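Long-range contacts in negative regulator of ofd1 (Schizosaccharomyces pombe, PDB 3QTM), which is required for correct translation termination, inhibits ofd1 directly and stabilises the N-terminal transcription factor domain of sre1, which activates hypoxic gene expression: residues S75-V80 with E98-A103; A128-V133 with P157-A162. All coordinates share one frame; numbering follows the deposited sequence.

Contact 1. Residues S75-V80 with E98-A103; sequences SALLAV and ESYIDA
V80 lies over the ring of Y100 where two antiparallel helices pack, 67-82 and 97-110, part of the all-helical, tetratricopeptide-like fold of this protein. The axes of the two segments come within 7.7 Å at 167°, and the carbonyl O of L77 lies 3.7 Å from CB of Y100. The tight part is the tyrosine. CG1 of V80 sits 3.4 Å from the centroid of the Y100 ring, 7° off its normal, in a CH-pi contact. That methyl reaches the face because it stands anti to the backbone N (chi1 171°). L77 crosses the same tyrosine at about a right angle, its CD2 3.9 Å from CD2 of Y100. The beta-branched valine offers a compact methyl to the ring face, and the longer leucine reaches CD2 of the ring. The packing is sparser at L78 and I101, where L78 CD1 meets I101 CG1 at 4.2 Å; I101 has its CB turned from this contact and also touches K132 and V135 of helix 119-142. Y100 and A103, both partly exposed, mark the solvent side. A103 is small enough for L77 CD1 to come close to the helix backbone, 3.8 Å from the carbonyl O of A103.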
ATOM      1  N   SER A  75      -9.379 -11.833  -6.804  1.00 17.55           N
ATOM      2  CA  SER A  75      -8.902 -11.618  -5.434  1.00 19.43           C
ATOM      3  C   SER A  75      -8.628 -12.914  -4.678  1.00 20.12           C
ATOM      4  O   SER A  75      -7.663 -13.003  -3.925  1.00 20.11           O
ATOM      5  CB  SER A  75      -9.890 -10.775  -4.632  1.00 19.37           C
ATOM      6  OG  SER A  75      -9.932  -9.460  -5.148  1.00 21.04           O
ATOM      7  N   ALA A  76      -9.487 -13.911  -4.867  1.00 17.61           N
ATOM      8  CA  ALA A  76      -9.266 -15.203  -4.235  1.00 20.15           C
ATOM      9  C   ALA A  76      -7.974 -15.842  -4.764  1.00 18.44           C
ATOM     10  O   ALA A  76      -7.163 -16.349  -3.991  1.00 16.71           O
ATOM     11  CB  ALA A  76     -10.467 -16.121  -4.457  1.00 18.00           C
ATOM     12  N   LEU A  77      -7.786 -15.811  -6.082  1.00 16.94           N
ATOM     13  CA  LEU A  77      -6.563 -16.330  -6.694  1.00 19.34           C
ATOM     14  C   LEU A  77      -5.313 -15.638  -6.130  1.00 18.44           C
ATOM     15  O   LEU A  77      -4.309 -16.284  -5.812  1.00 17.23           O
ATOM     16  CB  LEU A  77      -6.622 -16.221  -8.233  1.00 16.77           C
ATOM     17  CG  LEU A  77      -7.652 -17.138  -8.909  1.00 17.71           C
ATOM     18  CD1 LEU A  77      -7.989 -16.673 -10.330  1.00 18.74           C
ATOM     19  CD2 LEU A  77      -7.176 -18.606  -8.924  1.00 14.49           C
ATOM     20  N   LEU A  78      -5.382 -14.324  -5.980  1.00 16.68           N
ATOM     21  CA  LEU A  78      -4.233 -13.593  -5.490  1.00 17.19           C
ATOM     22  C   LEU A  78      -3.933 -14.020  -4.065  1.00 19.90           C
ATOM     23  O   LEU A  78      -2.771 -14.082  -3.650  1.00 16.93           O
ATOM     24  CB  LEU A  78      -4.491 -12.085  -5.528  1.00 17.37           C
ATOM     25  CG  LEU A  78      -3.226 -11.234  -5.367  1.00 20.57           C
ATOM     26  CD1 LEU A  78      -2.220 -11.663  -6.417  1.00 17.82           C
ATOM     27  CD2 LEU A  78      -3.538  -9.726  -5.458  1.00 15.09           C
ATOM     28  N   ALA A  79      -4.992 -14.312  -3.315  1.00 18.02           N
ATOM     29  CA  ALA A  79      -4.851 -14.596  -1.903  1.00 17.86           C
ATOM     30  C   ALA A  79      -4.176 -15.946  -1.736  1.00 20.18           C
ATOM     31  O   ALA A  79      -3.460 -16.164  -0.758  1.00 19.80           O
ATOM     32  CB  ALA A  79      -6.215 -14.562  -1.183  1.00 19.76           C
ATOM     33  N   VAL A  80      -4.400 -16.844  -2.693  1.00 20.10           N
ATOM     34  CA  VAL A  80      -3.748 -18.149  -2.662  1.00 19.38           C
ATOM     35  C   VAL A  80      -2.251 -17.904  -2.783  1.00 25.22           C
ATOM     36  O   VAL A  80      -1.462 -18.500  -2.048  1.00 19.69           O
ATOM     37  CB  VAL A  80      -4.234 -19.105  -3.785  1.00 21.36           C
ATOM     38  CG1 VAL A  80      -3.358 -20.374  -3.851  1.00 21.03           C
ATOM     39  CG2 VAL A  80      -5.697 -19.487  -3.568  1.00 19.39           C
ATOM     40  N   GLU A  98       3.737 -17.813  -8.104  1.00 21.15           N
ATOM     41  CA  GLU A  98       3.699 -16.952  -9.282  1.00 21.99           C
ATOM     42  C   GLU A  98       2.568 -17.319 -10.243  1.00 20.45           C
ATOM     43  O   GLU A  98       1.951 -16.456 -10.860  1.00 19.25           O
ATOM     44  CB  GLU A  98       5.033 -16.942 -10.031  1.00 21.47           C
ATOM     45  CG  GLU A  98       5.047 -15.896 -11.161  1.00 24.73           C
ATOM     46  CD  GLU A  98       6.419 -15.745 -11.817  1.00 28.58           C
ATOM     47  OE1 GLU A  98       7.275 -16.636 -11.630  1.00 30.97           O
ATOM     48  OE2 GLU A  98       6.636 -14.740 -12.527  1.00 25.06           O
ATOM     49  N   SER A  99       2.285 -18.601 -10.372  1.00 21.39           N
ATOM     50  CA  SER A  99       1.213 -19.005 -11.267  1.00 24.31           C
ATOM     51  C   SER A  99      -0.158 -18.517 -10.765  1.00 21.14           C
ATOM     52  O   SER A  99      -1.034 -18.182 -11.560  1.00 20.40           O
ATOM     53  CB  SER A  99       1.226 -20.513 -11.480  1.00 23.99           C
ATOM     54  OG  SER A  99       0.462 -20.844 -12.626  1.00 26.44           O
ATOM     55  N   TYR A 100      -0.316 -18.436  -9.449  1.00 19.24           N
ATOM     56  CA  TYR A 100      -1.540 -17.886  -8.873  1.00 21.04           C
ATOM     57  C   TYR A 100      -1.660 -16.358  -9.072  1.00 19.16           C
ATOM     58  O   TYR A 100      -2.758 -15.835  -9.245  1.00 18.09           O
ATOM     59  CB  TYR A 100      -1.691 -18.305  -7.402  1.00 17.97           C
ATOM     60  CG  TYR A 100      -2.391 -19.649  -7.291  1.00 20.93           C
ATOM     61  CD1 TYR A 100      -1.665 -20.838  -7.228  1.00 22.83           C
ATOM     62  CD2 TYR A 100      -3.785 -19.731  -7.314  1.00 18.95           C
ATOM     63  CE1 TYR A 100      -2.307 -22.066  -7.165  1.00 23.06           C
ATOM     64  CE2 TYR A 100      -4.438 -20.954  -7.259  1.00 18.85           C
ATOM     65  CZ  TYR A 100      -3.697 -22.115  -7.181  1.00 22.97           C
ATOM     66  OH  TYR A 100      -4.346 -23.323  -7.124  1.00 25.31           O
ATOM     67  N   ILE A 101      -0.532 -15.650  -9.056  1.00 17.69           N
ATOM     68  CA  ILE A 101      -0.528 -14.229  -9.397  1.00 16.92           C
ATOM     69  C   ILE A 101      -0.925 -14.073 -10.866  1.00 18.29           C
ATOM     70  O   ILE A 101      -1.777 -13.254 -11.182  1.00 16.06           O
ATOM     71  CB  ILE A 101       0.858 -13.579  -9.162  1.00 18.71           C
ATOM     72  CG1 ILE A 101       1.253 -13.650  -7.685  1.00 17.80           C
ATOM     73  CG2 ILE A 101       0.905 -12.136  -9.706  1.00 16.60           C
ATOM     74  CD1 ILE A 101       2.706 -13.198  -7.420  1.00 20.10           C
ATOM     75  N   ASP A 102      -0.309 -14.861 -11.756  1.00 15.69           N
ATOM     76  CA  ASP A 102      -0.673 -14.849 -13.180  1.00 20.45           C
ATOM     77  C   ASP A 102      -2.166 -15.116 -13.390  1.00 20.85           C
ATOM     78  O   ASP A 102      -2.823 -14.446 -14.194  1.00 18.46           O
ATOM     79  CB  ASP A 102       0.115 -15.891 -13.974  1.00 19.89           C
ATOM     80  CG  ASP A 102       1.619 -15.612 -13.998  1.00 27.69           C
ATOM     81  OD1 ASP A 102       2.027 -14.456 -13.742  1.00 27.33           O
ATOM     82  OD2 ASP A 102       2.394 -16.558 -14.290  1.00 27.96           O
ATOM     83  N   ALA A 103      -2.693 -16.122 -12.697  1.00 18.38           N
ATOM     84  CA  ALA A 103      -4.122 -16.436 -12.813  1.00 20.31           C
ATOM     85  C   ALA A 103      -4.996 -15.272 -12.327  1.00 18.88           C
ATOM     86  O   ALA A 103      -5.982 -14.921 -12.976  1.00 19.04           O
ATOM     87  CB  ALA A 103      -4.452 -17.712 -12.067  1.00 19.54           C
TER

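Contact 2. Residues A128-V133 with P157-A162; sequences AYLEKV and PYIEKA
Y129 and Y158 bring their CA atoms within 5.5 Å of each other, the nearest CA pair between antiparallel segments of helices 119-142 and 151-170. The axes of the segments pass 8.5 Å apart at 158°. Helix 151-170 is kinked at P157 and Y158, where the backbone N atoms make no bond to the preceding turn; proline, lacking an N-H, suits such a place.

Each tyrosine then receives a lysine from the opposite helix. CB of K161 lies over the Y129 ring, 3.7 Å from its centroid and offset toward the rim, while its CD carries on to 3.5 Å from the Y129 OH. On the Y158 ring the visitor is K132: its CG, anti to the backbone N, sits over one face at 3.7 Å from the centroid, 16° off the normal. The chain bends at chi2 (68°), which places CD, and CE lies 3.8 Å from Y158 OH. The two tyrosines cross at about a right angle, with CD1 of Y129 meeting CD1 of Y158 at the edge of the latter ring. V133 CG2 packs 3.6 Å from Y158 CB and also touches CD1 of I159. CD2 of L130 is 3.7 Å from CB of A162, a residue small enough to let the leucine approach the helix.

No hydrogen bond or salt bridge joins the segments: lysine methylenes on aromatic faces and apolar branches hold them. The polar ends of Y129 and K132 turn to helix 97-110, Y129 OH bonding Q109 NE2 and K132 NZ pairing with acidic residues of that helix, E98 among them, which suggests that these amphipathic side chains join three helices.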
ATOM      1  N   ALA A 128      -2.867  -7.308  -8.315  1.00 18.76           N
ATOM      2  CA  ALA A 128      -2.192  -8.436  -8.943  1.00 17.22           C
ATOM      3  C   ALA A 128      -0.971  -8.011  -9.754  1.00 17.27           C
ATOM      4  O   ALA A 128       0.038  -8.705  -9.740  1.00 14.54           O
ATOM      5  CB  ALA A 128      -3.157  -9.249  -9.800  1.00 14.36           C
ATOM      6  N   TYR A 129      -1.062  -6.877 -10.459  1.00 16.79           N
ATOM      7  CA  TYR A 129       0.077  -6.381 -11.230  1.00 18.25           C
ATOM      8  C   TYR A 129       1.230  -6.027 -10.289  1.00 17.65           C
ATOM      9  O   TYR A 129       2.396  -6.263 -10.604  1.00 19.56           O
ATOM     10  CB  TYR A 129      -0.282  -5.147 -12.081  1.00 17.91           C
ATOM     11  CG  TYR A 129      -1.159  -5.422 -13.285  1.00 19.44           C
ATOM     12  CD1 TYR A 129      -0.867  -6.454 -14.174  1.00 21.50           C
ATOM     13  CD2 TYR A 129      -2.261  -4.621 -13.553  1.00 22.23           C
ATOM     14  CE1 TYR A 129      -1.670  -6.703 -15.281  1.00 22.36           C
ATOM     15  CE2 TYR A 129      -3.072  -4.857 -14.655  1.00 22.52           C
ATOM     16  CZ  TYR A 129      -2.776  -5.896 -15.510  1.00 22.28           C
ATOM     17  OH  TYR A 129      -3.585  -6.111 -16.596  1.00 22.78           O
ATOM     18  N   LEU A 130       0.907  -5.447  -9.140  1.00 14.99           N
ATOM     19  CA  LEU A 130       1.956  -5.090  -8.180  1.00 19.26           C
ATOM     20  C   LEU A 130       2.580  -6.333  -7.548  1.00 20.87           C
ATOM     21  O   LEU A 130       3.794  -6.359  -7.316  1.00 20.25           O
ATOM     22  CB  LEU A 130       1.463  -4.119  -7.100  1.00 16.69           C
ATOM     23  CG  LEU A 130       1.184  -2.683  -7.563  1.00 21.56           C
ATOM     24  CD1 LEU A 130       0.609  -1.850  -6.421  1.00 19.39           C
ATOM     25  CD2 LEU A 130       2.441  -2.022  -8.139  1.00 20.45           C
ATOM     26  N   GLU A 131       1.779  -7.368  -7.285  1.00 17.78           N
ATOM     27  CA  GLU A 131       2.369  -8.596  -6.721  1.00 20.21           C
ATOM     28  C   GLU A 131       3.270  -9.251  -7.755  1.00 21.14           C
ATOM     29  O   GLU A 131       4.285  -9.848  -7.408  1.00 20.39           O
ATOM     30  CB  GLU A 131       1.321  -9.596  -6.225  1.00 18.05           C
ATOM     31  CG  GLU A 131       0.554  -9.114  -5.014  1.00 22.63           C
ATOM     32  CD  GLU A 131       1.451  -8.876  -3.799  1.00 28.88           C
ATOM     33  OE1 GLU A 131       2.574  -9.429  -3.749  1.00 29.90           O
ATOM     34  OE2 GLU A 131       1.026  -8.136  -2.885  1.00 34.88           O
ATOM     35  N   LYS A 132       2.893  -9.134  -9.027  1.00 19.95           N
ATOM     36  CA  LYS A 132       3.739  -9.618 -10.112  1.00 18.39           C
ATOM     37  C   LYS A 132       5.114  -8.902 -10.086  1.00 21.16           C
ATOM     38  O   LYS A 132       6.161  -9.546 -10.210  1.00 19.23           O
ATOM     39  CB  LYS A 132       3.040  -9.408 -11.457  1.00 18.36           C
ATOM     40  CG  LYS A 132       3.829  -9.893 -12.675  1.00 23.02           C
ATOM     41  CD  LYS A 132       3.947 -11.414 -12.708  1.00 25.58           C
ATOM     42  CE  LYS A 132       4.534 -11.907 -14.040  1.00 30.27           C
ATOM     43  NZ  LYS A 132       4.871 -13.370 -14.021  1.00 26.98           N
ATOM     44  N   VAL A 133       5.098  -7.580  -9.906  1.00 19.29           N
ATOM     45  CA  VAL A 133       6.329  -6.791  -9.852  1.00 22.07           C
ATOM     46  C   VAL A 133       7.271  -7.312  -8.762  1.00 21.89           C
ATOM     47  O   VAL A 133       8.470  -7.506  -8.983  1.00 20.07           O
ATOM     48  CB  VAL A 133       6.023  -5.306  -9.569  1.00 21.60           C
ATOM     49  CG1 VAL A 133       7.272  -4.590  -9.087  1.00 19.47           C
ATOM     50  CG2 VAL A 133       5.408  -4.616 -10.809  1.00 20.24           C
ATOM     51  N   PRO A 157       6.476  -2.457 -17.402  1.00 24.26           N
ATOM     52  CA  PRO A 157       5.161  -2.730 -17.997  1.00 28.02           C
ATOM     53  C   PRO A 157       4.092  -3.048 -16.956  1.00 25.90           C
ATOM     54  O   PRO A 157       2.945  -2.629 -17.143  1.00 22.91           O
ATOM     55  CB  PRO A 157       5.426  -3.953 -18.881  1.00 25.40           C
ATOM     56  CG  PRO A 157       6.883  -3.835 -19.227  1.00 25.66           C
ATOM     57  CD  PRO A 157       7.519  -3.325 -17.982  1.00 26.40           C
ATOM     58  N   TYR A 158       4.449  -3.778 -15.900  1.00 24.06           N
ATOM     59  CA  TYR A 158       3.497  -4.070 -14.819  1.00 23.17           C
ATOM     60  C   TYR A 158       3.245  -2.869 -13.916  1.00 24.11           C
ATOM     61  O   TYR A 158       2.111  -2.615 -13.490  1.00 24.08           O
ATOM     62  CB  TYR A 158       3.955  -5.280 -14.006  1.00 24.87           C
ATOM     63  CG  TYR A 158       3.908  -6.538 -14.837  1.00 22.55           C
ATOM     64  CD1 TYR A 158       2.733  -7.268 -14.953  1.00 24.53           C
ATOM     65  CD2 TYR A 158       5.028  -6.973 -15.540  1.00 25.07           C
ATOM     66  CE1 TYR A 158       2.673  -8.425 -15.738  1.00 26.21           C
ATOM     67  CE2 TYR A 158       4.985  -8.121 -16.332  1.00 27.46           C
ATOM     68  CZ  TYR A 158       3.800  -8.839 -16.425  1.00 29.71           C
ATOM     69  OH  TYR A 158       3.737  -9.978 -17.200  1.00 39.77           O
ATOM     70  N   ILE A 159       4.306  -2.126 -13.632  1.00 22.36           N
ATOM     71  CA  ILE A 159       4.177  -0.876 -12.906  1.00 23.77           C
ATOM     72  C   ILE A 159       3.195   0.043 -13.636  1.00 23.59           C
ATOM     73  O   ILE A 159       2.297   0.623 -13.039  1.00 22.03           O
ATOM     74  CB  ILE A 159       5.539  -0.172 -12.793  1.00 27.31           C
ATOM     75  CG1 ILE A 159       6.433  -0.879 -11.770  1.00 25.57           C
ATOM     76  CG2 ILE A 159       5.366   1.301 -12.445  1.00 23.16           C
ATOM     77  CD1 ILE A 159       5.878  -0.894 -10.352  1.00 25.25           C
ATOM     78  N   GLU A 160       3.384   0.181 -14.938  1.00 25.98           N
ATOM     79  CA  GLU A 160       2.543   1.065 -15.734  1.00 27.90           C
ATOM     80  C   GLU A 160       1.080   0.589 -15.751  1.00 27.06           C
ATOM     81  O   GLU A 160       0.147   1.392 -15.664  1.00 23.85           O
ATOM     82  CB  GLU A 160       3.117   1.164 -17.158  1.00 28.51           C
ATOM     83  CG  GLU A 160       2.292   1.996 -18.121  1.00 39.65           C
ATOM     84  CD  GLU A 160       2.792   1.888 -19.555  1.00 47.38           C
ATOM     85  OE1 GLU A 160       2.704   2.889 -20.296  1.00 50.00           O
ATOM     86  OE2 GLU A 160       3.280   0.801 -19.940  1.00 48.04           O
ATOM     87  N   LYS A 161       0.879  -0.723 -15.864  1.00 25.42           N
ATOM     88  CA  LYS A 161      -0.477  -1.269 -15.816  1.00 25.91           C
ATOM     89  C   LYS A 161      -1.118  -1.049 -14.456  1.00 23.78           C
ATOM     90  O   LYS A 161      -2.310  -0.761 -14.370  1.00 24.37           O
ATOM     91  CB  LYS A 161      -0.514  -2.754 -16.193  1.00 25.51           C
ATOM     92  CG  LYS A 161      -0.365  -3.002 -17.698  1.00 30.85           C
ATOM     93  CD  LYS A 161      -1.017  -4.319 -18.100  1.00 37.75           C
ATOM     94  CE  LYS A 161      -0.723  -4.690 -19.553  1.00 41.79           C
ATOM     95  NZ  LYS A 161       0.620  -5.338 -19.705  1.00 47.85           N
ATOM     96  N   ALA A 162      -0.332  -1.176 -13.389  1.00 22.14           N
ATOM     97  CA  ALA A 162      -0.880  -0.937 -12.058  1.00 21.78           C
ATOM     98  C   ALA A 162      -1.383   0.509 -11.965  1.00 23.48           C
ATOM     99  O   ALA A 162      -2.517   0.764 -11.555  1.00 21.41           O
ATOM    100  CB  ALA A 162       0.171  -1.209 -10.994  1.00 19.94           C
TER

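Overall arrangement
Contact 1 closes before contact 2 opens along the chain, and their centres lie 13 Å apart on the same side of the molecular centre. Four helices take part in order, 67-82, 97-110, 119-142 and 151-170; the middle two follow each other directly and join the contacts. There K132 NZ of contact 2 lies 2.7 Å from E98 OE2 of contact 1 and 3.1 Å from D102 OD1, both salt bridges. Beside them I101 CG2 packs against the carbonyl O of A128 at 3.5 Å. The result is a continuous succession of packed helices, consistent with the TPR clan of this region, with each middle helix contributing to more than one interface.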